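Local structure of phosphoethanolamine N-methyltransferase 1 (Haemonchus contortus, 4KRG) at residues 13-27 and 85-97. The protein probably catalyses transfer of a methyl group from S-adenosylmethionine to phosphoethanolamine, a step on the nematode route to phosphocholine. Sequence-based numbering, arbitrary orientation. Where two conformers were deposited one is given.
With SAH (S-adenosyl-L-homocysteine), chain D.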
loop_
_atom_site.group_PDB
_atom_site.type_symbol
_atom_site.label_atom_id
_atom_site.label_comp_id
_atom_site.label_asym_id
_atom_site.label_seq_id
_atom_site.Cartn_x
_atom_site.Cartn_y
_atom_site.Cartn_z
ATOM N N ARG A 13 -12.408 18.620 -15.794
ATOM C CA ARG A 13 -12.470 19.114 -14.428
ATOM C C ARG A 13 -13.932 19.217 -14.012
ATOM O O ARG A 13 -14.315 18.775 -12.926
ATOM C CB ARG A 13 -11.787 20.480 -14.311
ATOM C CG ARG A 13 -11.795 21.065 -12.906
ATOM C CD ARG A 13 -10.511 20.755 -12.124
ATOM N NE ARG A 13 -10.188 19.331 -12.111
ATOM C CZ ARG A 13 -10.736 18.437 -11.297
ATOM N NH1 ARG A 13 -11.642 18.811 -10.401
ATOM N NH2 ARG A 13 -10.373 17.165 -11.381
ATOM N N ASP A 14 -14.751 19.774 -14.899
ATOM C CA ASP A 14 -16.154 20.025 -14.592
ATOM C C ASP A 14 -16.995 18.755 -14.590
ATOM O O ASP A 14 -18.085 18.735 -14.028
ATOM C CB ASP A 14 -16.748 21.047 -15.565
ATOM C CG ASP A 14 -18.085 21.596 -15.095
ATOM O OD1 ASP A 14 -18.353 21.565 -13.874
ATOM O OD2 ASP A 14 -18.869 22.070 -15.949
ATOM N N SER A 15 -16.499 17.689 -15.213
ATOM C CA SER A 15 -17.240 16.429 -15.216
ATOM C C SER A 15 -17.248 15.810 -13.822
ATOM O O SER A 15 -18.189 15.115 -13.445
ATOM C CB SER A 15 -16.666 15.446 -16.231
ATOM O OG SER A 15 -15.537 14.779 -15.711
ATOM N N PHE A 16 -16.192 16.069 -13.058
ATOM C CA PHE A 16 -16.101 15.578 -11.688
ATOM C C PHE A 16 -16.975 16.397 -10.746
ATOM O O PHE A 16 -17.682 15.841 -9.911
ATOM C CB PHE A 16 -14.649 15.547 -11.210
ATOM C CG PHE A 16 -13.865 14.374 -11.733
ATOM C CD1 PHE A 16 -14.197 13.079 -11.358
ATOM C CD2 PHE A 16 -12.792 14.562 -12.592
ATOM C CE1 PHE A 16 -13.480 11.991 -11.840
ATOM C CE2 PHE A 16 -12.066 13.479 -13.071
ATOM C CZ PHE A 16 -12.413 12.193 -12.694
ATOM N N LYS A 17 -16.932 17.718 -10.889
ATOM C CA LYS A 17 -17.783 18.605 -10.096
ATOM C C LYS A 17 -19.266 18.333 -10.363
ATOM O O LYS A 17 -20.089 18.380 -9.446
ATOM C CB LYS A 17 -17.419 20.066 -10.380
ATOM C CG LYS A 17 -18.408 21.088 -9.871
ATOM C CD LYS A 17 -18.502 21.065 -8.366
ATOM C CE LYS A 17 -19.290 22.264 -7.860
ATOM N NZ LYS A 17 -20.611 22.420 -8.538
ATOM N N THR A 18 -19.591 18.020 -11.615
ATOM C CA THR A 18 -20.949 17.644 -12.006
ATOM C C THR A 18 -21.363 16.313 -11.379
ATOM O O THR A 18 -22.493 16.159 -10.915
ATOM C CB THR A 18 -21.076 17.505 -13.530
ATOM O OG1 THR A 18 -20.441 18.614 -14.168
ATOM C CG2 THR A 18 -22.536 17.462 -13.941
ATOM N N PHE A 19 -20.451 15.346 -11.386
ATOM C CA PHE A 19 -20.704 14.068 -10.738
ATOM C C PHE A 19 -21.020 14.280 -9.263
ATOM O O PHE A 19 -21.998 13.747 -8.745
ATOM C CB PHE A 19 -19.506 13.132 -10.884
ATOM C CG PHE A 19 -19.654 11.838 -10.132
ATOM C CD1 PHE A 19 -20.362 10.779 -10.682
ATOM C CD2 PHE A 19 -19.083 11.680 -8.875
ATOM C CE1 PHE A 19 -20.500 9.587 -9.988
ATOM C CE2 PHE A 19 -19.216 10.489 -8.176
ATOM C CZ PHE A 19 -19.924 9.442 -8.731
ATOM N N TRP A 20 -20.201 15.072 -8.585
ATOM C CA TRP A 20 -20.409 15.275 -7.160
ATOM C C TRP A 20 -21.600 16.175 -6.860
ATOM O O TRP A 20 -22.186 16.087 -5.784
ATOM C CB TRP A 20 -19.122 15.741 -6.476
ATOM C CG TRP A 20 -18.241 14.580 -6.169
ATOM C CD1 TRP A 20 -17.089 14.225 -6.804
ATOM C CD2 TRP A 20 -18.486 13.590 -5.179
ATOM N NE1 TRP A 20 -16.584 13.076 -6.247
ATOM C CE2 TRP A 20 -17.426 12.657 -5.242
ATOM C CE3 TRP A 20 -19.490 13.382 -4.226
ATOM C CZ2 TRP A 20 -17.345 11.553 -4.400
ATOM C CZ3 TRP A 20 -19.413 12.290 -3.391
ATOM C CH2 TRP A 20 -18.350 11.386 -3.483
ATOM N N ASP A 21 -21.968 17.019 -7.818
ATOM C CA ASP A 21 -23.192 17.805 -7.704
ATOM C C ASP A 21 -24.405 16.907 -7.466
ATOM O O ASP A 21 -25.339 17.293 -6.769
ATOM C CB ASP A 21 -23.419 18.656 -8.957
ATOM C CG ASP A 21 -22.621 19.943 -8.948
ATOM O OD1 ASP A 21 -22.120 20.325 -7.872
ATOM O OD2 ASP A 21 -22.507 20.580 -10.019
ATOM N N LYS A 22 -24.378 15.707 -8.042
ATOM C CA LYS A 22 -25.482 14.762 -7.908
ATOM C C LYS A 22 -25.721 14.335 -6.458
ATOM O O LYS A 22 -26.793 13.837 -6.125
ATOM C CB LYS A 22 -25.257 13.524 -8.794
ATOM C CG LYS A 22 -25.254 13.811 -10.295
ATOM C CD LYS A 22 -25.217 12.532 -11.141
ATOM C CE LYS A 22 -23.929 11.742 -10.937
ATOM N NZ LYS A 22 -23.885 10.510 -11.783
ATOM N N TYR A 23 -24.727 14.543 -5.597
ATOM C CA TYR A 23 -24.803 14.083 -4.211
ATOM C C TYR A 23 -24.966 15.212 -3.192
ATOM O O TYR A 23 -25.154 14.955 -2.007
ATOM C CB TYR A 23 -23.588 13.199 -3.872
ATOM C CG TYR A 23 -23.534 11.940 -4.711
ATOM C CD1 TYR A 23 -24.234 10.805 -4.330
ATOM C CD2 TYR A 23 -22.812 11.896 -5.898
ATOM C CE1 TYR A 23 -24.213 9.652 -5.104
ATOM C CE2 TYR A 23 -22.788 10.746 -6.684
ATOM C CZ TYR A 23 -23.490 9.628 -6.276
ATOM O OH TYR A 23 -23.473 8.476 -7.034
ATOM N N SER A 24 -24.912 16.458 -3.653
ATOM C CA SER A 24 -24.993 17.616 -2.754
ATOM C C SER A 24 -26.355 17.745 -2.062
ATOM O O SER A 24 -26.500 18.488 -1.088
ATOM C CB SER A 24 -24.638 18.910 -3.492
ATOM O OG SER A 24 -25.659 19.278 -4.401
ATOM N N ASP A 25 -27.346 17.017 -2.568
ATOM C CA ASP A 25 -28.646 16.926 -1.919
ATOM C C ASP A 25 -28.552 15.983 -0.728
ATOM O O ASP A 25 -29.418 15.988 0.146
ATOM C CB ASP A 25 -29.686 16.382 -2.893
ATOM C CG ASP A 25 -29.401 14.938 -3.301
ATOM O OD1 ASP A 25 -28.289 14.660 -3.801
ATOM O OD2 ASP A 25 -30.291 14.078 -3.115
ATOM N N LYS A 26 -27.500 15.165 -0.707
ATOM C CA LYS A 26 -27.293 14.195 0.365
ATOM C C LYS A 26 -25.929 14.369 1.009
ATOM O O LYS A 26 -25.045 13.538 0.819
ATOM C CB LYS A 26 -27.415 12.763 -0.170
ATOM C CG LYS A 26 -28.760 12.434 -0.803
ATOM C CD LYS A 26 -28.692 11.159 -1.644
ATOM C CE LYS A 26 -27.853 11.358 -2.906
ATOM N NZ LYS A 26 -27.653 10.095 -3.678
ATOM N N PRO A 27 -25.748 15.454 1.773
ATOM C CA PRO A 27 -24.473 15.621 2.475
ATOM C C PRO A 27 -24.405 14.675 3.669
ATOM O O PRO A 27 -24.548 15.105 4.818
ATOM C CB PRO A 27 -24.524 17.078 2.933
ATOM C CG PRO A 27 -25.976 17.357 3.095
ATOM C CD PRO A 27 -26.665 16.578 2.013
ATOM N N THR A 85 -11.184 21.649 3.185
ATOM C CA THR A 85 -11.632 22.146 1.882
ATOM C C THR A 85 -12.425 21.094 1.100
ATOM O O THR A 85 -12.193 19.895 1.243
ATOM C CB THR A 85 -10.448 22.591 1.001
ATOM O OG1 THR A 85 -9.786 21.438 0.465
ATOM C CG2 THR A 85 -9.453 23.413 1.797
ATOM N N ASP A 86 -13.353 21.557 0.267
ATOM C CA ASP A 86 -14.086 20.689 -0.654
ATOM C C ASP A 86 -14.673 21.564 -1.749
ATOM O O ASP A 86 -14.960 22.738 -1.510
ATOM C CB ASP A 86 -15.201 19.936 0.077
ATOM C CG ASP A 86 -15.621 18.664 -0.642
ATOM O OD1 ASP A 86 -15.025 17.601 -0.362
ATOM O OD2 ASP A 86 -16.541 18.722 -1.490
ATOM N N PHE A 87 -14.855 21.016 -2.948
ATOM C CA PHE A 87 -15.413 21.839 -4.023
ATOM C C PHE A 87 -16.945 21.801 -4.110
ATOM O O PHE A 87 -17.547 22.509 -4.913
ATOM C CB PHE A 87 -14.692 21.630 -5.374
ATOM C CG PHE A 87 -14.974 20.311 -6.057
ATOM C CD1 PHE A 87 -14.619 20.142 -7.383
ATOM C CD2 PHE A 87 -15.573 19.256 -5.394
ATOM C CE1 PHE A 87 -14.863 18.958 -8.034
ATOM C CE2 PHE A 87 -15.823 18.065 -6.044
ATOM C CZ PHE A 87 -15.465 17.914 -7.364
ATOM N N ILE A 88 -17.567 20.997 -3.250
ATOM C CA ILE A 88 -19.021 21.009 -3.128
ATOM C C ILE A 88 -19.461 21.830 -1.920
ATOM O O ILE A 88 -19.155 21.487 -0.781
ATOM C CB ILE A 88 -19.608 19.597 -3.023
ATOM C CG1 ILE A 88 -19.298 18.789 -4.286
ATOM C CG2 ILE A 88 -21.102 19.678 -2.806
ATOM C CD1 ILE A 88 -19.839 19.400 -5.544
ATOM N N GLU A 89 -20.192 22.908 -2.189
ATOM C CA GLU A 89 -20.587 23.886 -1.182
ATOM C C GLU A 89 -21.413 23.323 -0.031
ATOM O O GLU A 89 -21.127 23.599 1.134
ATOM C CB GLU A 89 -21.353 25.019 -1.854
ATOM C CG GLU A 89 -22.242 25.801 -0.918
ATOM C CD GLU A 89 -23.035 26.865 -1.642
ATOM O OE1 GLU A 89 -22.583 27.301 -2.723
ATOM O OE2 GLU A 89 -24.110 27.256 -1.138
ATOM N N SER A 90 -22.435 22.532 -0.345
ATOM C CA SER A 90 -23.305 22.000 0.698
ATOM C C SER A 90 -22.542 21.064 1.637
ATOM O O SER A 90 -22.858 20.969 2.818
ATOM C CB SER A 90 -24.524 21.293 0.101
ATOM O OG SER A 90 -24.309 19.903 -0.011
ATOM N N PHE A 91 -21.531 20.381 1.112
ATOM C CA PHE A 91 -20.721 19.487 1.938
ATOM C C PHE A 91 -19.975 20.295 2.993
ATOM O O PHE A 91 -20.001 19.955 4.174
ATOM C CB PHE A 91 -19.742 18.667 1.084
ATOM C CG PHE A 91 -20.409 17.634 0.202
ATOM C CD1 PHE A 91 -21.766 17.353 0.318
ATOM C CD2 PHE A 91 -19.668 16.938 -0.743
ATOM C CE1 PHE A 91 -22.368 16.397 -0.493
ATOM C CE2 PHE A 91 -20.266 15.991 -1.558
ATOM C CZ PHE A 91 -21.616 15.721 -1.428
ATOM N N ILE A 92 -19.328 21.375 2.559
ATOM C CA ILE A 92 -18.626 22.275 3.471
ATOM C C ILE A 92 -19.606 22.861 4.485
ATOM O O ILE A 92 -19.281 23.010 5.669
ATOM C CB ILE A 92 -17.905 23.405 2.709
ATOM C CG1 ILE A 92 -16.576 22.904 2.138
ATOM C CG2 ILE A 92 -17.657 24.597 3.612
ATOM C CD1 ILE A 92 -15.571 22.440 3.196
ATOM N N GLU A 93 -20.809 23.188 4.024
ATOM C CA GLU A 93 -21.842 23.695 4.920
ATOM C C GLU A 93 -22.222 22.669 5.985
ATOM O O GLU A 93 -22.342 23.006 7.157
ATOM C CB GLU A 93 -23.062 24.166 4.128
ATOM C CG GLU A 93 -22.796 25.420 3.323
ATOM C CD GLU A 93 -23.896 25.725 2.338
ATOM O OE1 GLU A 93 -24.783 24.864 2.145
ATOM O OE2 GLU A 93 -23.874 26.829 1.753
ATOM N N LYS A 94 -22.403 21.416 5.579
ATOM C CA LYS A 94 -22.669 20.342 6.539
ATOM C C LYS A 94 -21.475 20.139 7.490
ATOM O O LYS A 94 -21.658 19.893 8.677
ATOM C CB LYS A 94 -23.044 19.047 5.805
ATOM C CG LYS A 94 -23.252 17.830 6.697
ATOM C CD LYS A 94 -24.178 18.121 7.870
ATOM C CE LYS A 94 -25.427 17.264 7.819
ATOM N NZ LYS A 94 -26.082 17.171 9.155
ATOM N N ASN A 95 -20.261 20.263 6.954
ATOM C CA ASN A 95 -19.018 20.213 7.729
ATOM C C ASN A 95 -19.031 21.256 8.855
ATOM O O ASN A 95 -18.769 20.942 10.021
ATOM C CB ASN A 95 -17.846 20.471 6.772
ATOM C CG ASN A 95 -16.514 19.967 7.290
ATOM O OD1 ASN A 95 -16.291 19.860 8.495
ATOM N ND2 ASN A 95 -15.606 19.674 6.362
ATOM N N GLN A 96 -19.351 22.497 8.500
ATOM C CA GLN A 96 -19.426 23.601 9.467
ATOM C C GLN A 96 -20.509 23.430 10.524
ATOM O O GLN A 96 -20.406 23.977 11.617
ATOM C CB GLN A 96 -19.655 24.931 8.746
ATOM C CG GLN A 96 -18.533 25.356 7.821
ATOM C CD GLN A 96 -18.891 26.579 7.010
ATOM O OE1 GLN A 96 -19.447 26.467 5.916
ATOM N NE2 GLN A 96 -18.590 27.759 7.548
ATOM N N GLU A 97 -21.565 22.703 10.188
ATOM C CA GLU A 97 -22.656 22.483 11.127
ATOM C C GLU A 97 -22.257 21.433 12.158
ATOM O O GLU A 97 -22.388 21.653 13.363
ATOM C CB GLU A 97 -23.918 22.051 10.384
ATOM C CG GLU A 97 -25.113 21.783 11.275
ATOM C CD GLU A 97 -26.374 21.485 10.481
ATOM O OE1 GLU A 97 -26.422 21.828 9.277
ATOM O OE2 GLU A 97 -27.318 20.907 11.062
HETATM N N SAH D . -12.558 12.501 1.962
HETATM C CA SAH D . -13.929 12.423 2.489
HETATM C CB SAH D . -14.927 12.439 1.280
HETATM C CG SAH D . -14.660 11.349 0.243
HETATM S SD SAH D . -15.639 11.473 -1.282
HETATM C C SAH D . -14.111 11.220 3.325
HETATM O O SAH D . -13.512 10.192 3.049
HETATM O OXT SAH D . -15.066 11.171 4.069
HETATM C "C5'" SAH D . -14.828 12.759 -2.267
HETATM C "C4'" SAH D . -14.795 14.101 -1.777
HETATM O "O4'" SAH D . -13.742 14.838 -2.454
HETATM C "C3'" SAH D . -16.055 14.814 -2.065
HETATM O "O3'" SAH D . -16.371 15.659 -0.982
HETATM C "C2'" SAH D . -15.752 15.620 -3.239
HETATM O "O2'" SAH D . -16.565 16.759 -3.290
HETATM C "C1'" SAH D . -14.326 15.966 -3.031
HETATM N N9 SAH D . -13.602 16.344 -4.294
HETATM C C8 SAH D . -13.418 15.592 -5.387
HETATM N N7 SAH D . -12.600 16.264 -6.199
HETATM C C5 SAH D . -12.261 17.426 -5.635
HETATM C C6 SAH D . -11.449 18.501 -6.033
HETATM N N6 SAH D . -10.799 18.501 -7.244
HETATM N N1 SAH D . -11.320 19.541 -5.189
HETATM C C2 SAH D . -11.934 19.570 -4.011
HETATM N N3 SAH D . -12.717 18.556 -3.606
HETATM C C4 SAH D . -12.895 17.479 -4.392
#
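Phe87 lies flat between Lys17 and the adenine of S-adenosylhomocysteine. CD of Lys17 sits over the centre of one ring face in a CH-pi contact, 4.2 Å from the centroid of the Phe87 ring, while adenine C5 covers the opposite face. CG of Phe87 stands between the backbone N and carbonyl carbon (chi1 72°), which carries the ring out over the nucleoside. The lysine chain bends at chi2 and chi4, and its NZ forms a salt bridge with Asp21 one helical turn on, meeting the syn lone pair of OD1 at 2.7 Å. CD1 of Ile88 packs alongside this ion pair, against Asp21 OD1 and 3.5 Å from CD of Lys17, and CG1 of Ile88 touches CB of Trp20.

Trp20 crosses both Phe87 and Phe91 at about a right angle. Its CE3 meets the edge of Phe91, 3.8 Å from CE2, and one indole face lies against ribose C2'; CH2 reaches the ligand sulfur SD at 3.5 Å. At the ribose, Asp86 OD2 accepts from O2' at 2.7 Å, while OD1 accepts from O3' at a doubtfully short 2.4 Å. The same OD2 receives the backbone N-H of Ile88 in an Asx turn, which ties the carboxylate to the start of the next helix.

Farther along, OG of Ser90, in one of two conformers, donates to Ser24 O at 2.8 Å, in the carbonyl plane, perhaps at partial occupancy, and Pro27 CB wedges between Phe91 and Lys94. An acidic residue ending the second strand and holding the ribose is characteristic of Rossmann-like methyltransferases. Here helix 9-21 and the turns after it close over the junction of strand 81-86 and helix 89-98, with Arg13 salt-bridged to Asp111 and Glu138 at one end and helix 29-33 touching Phe91 at the other.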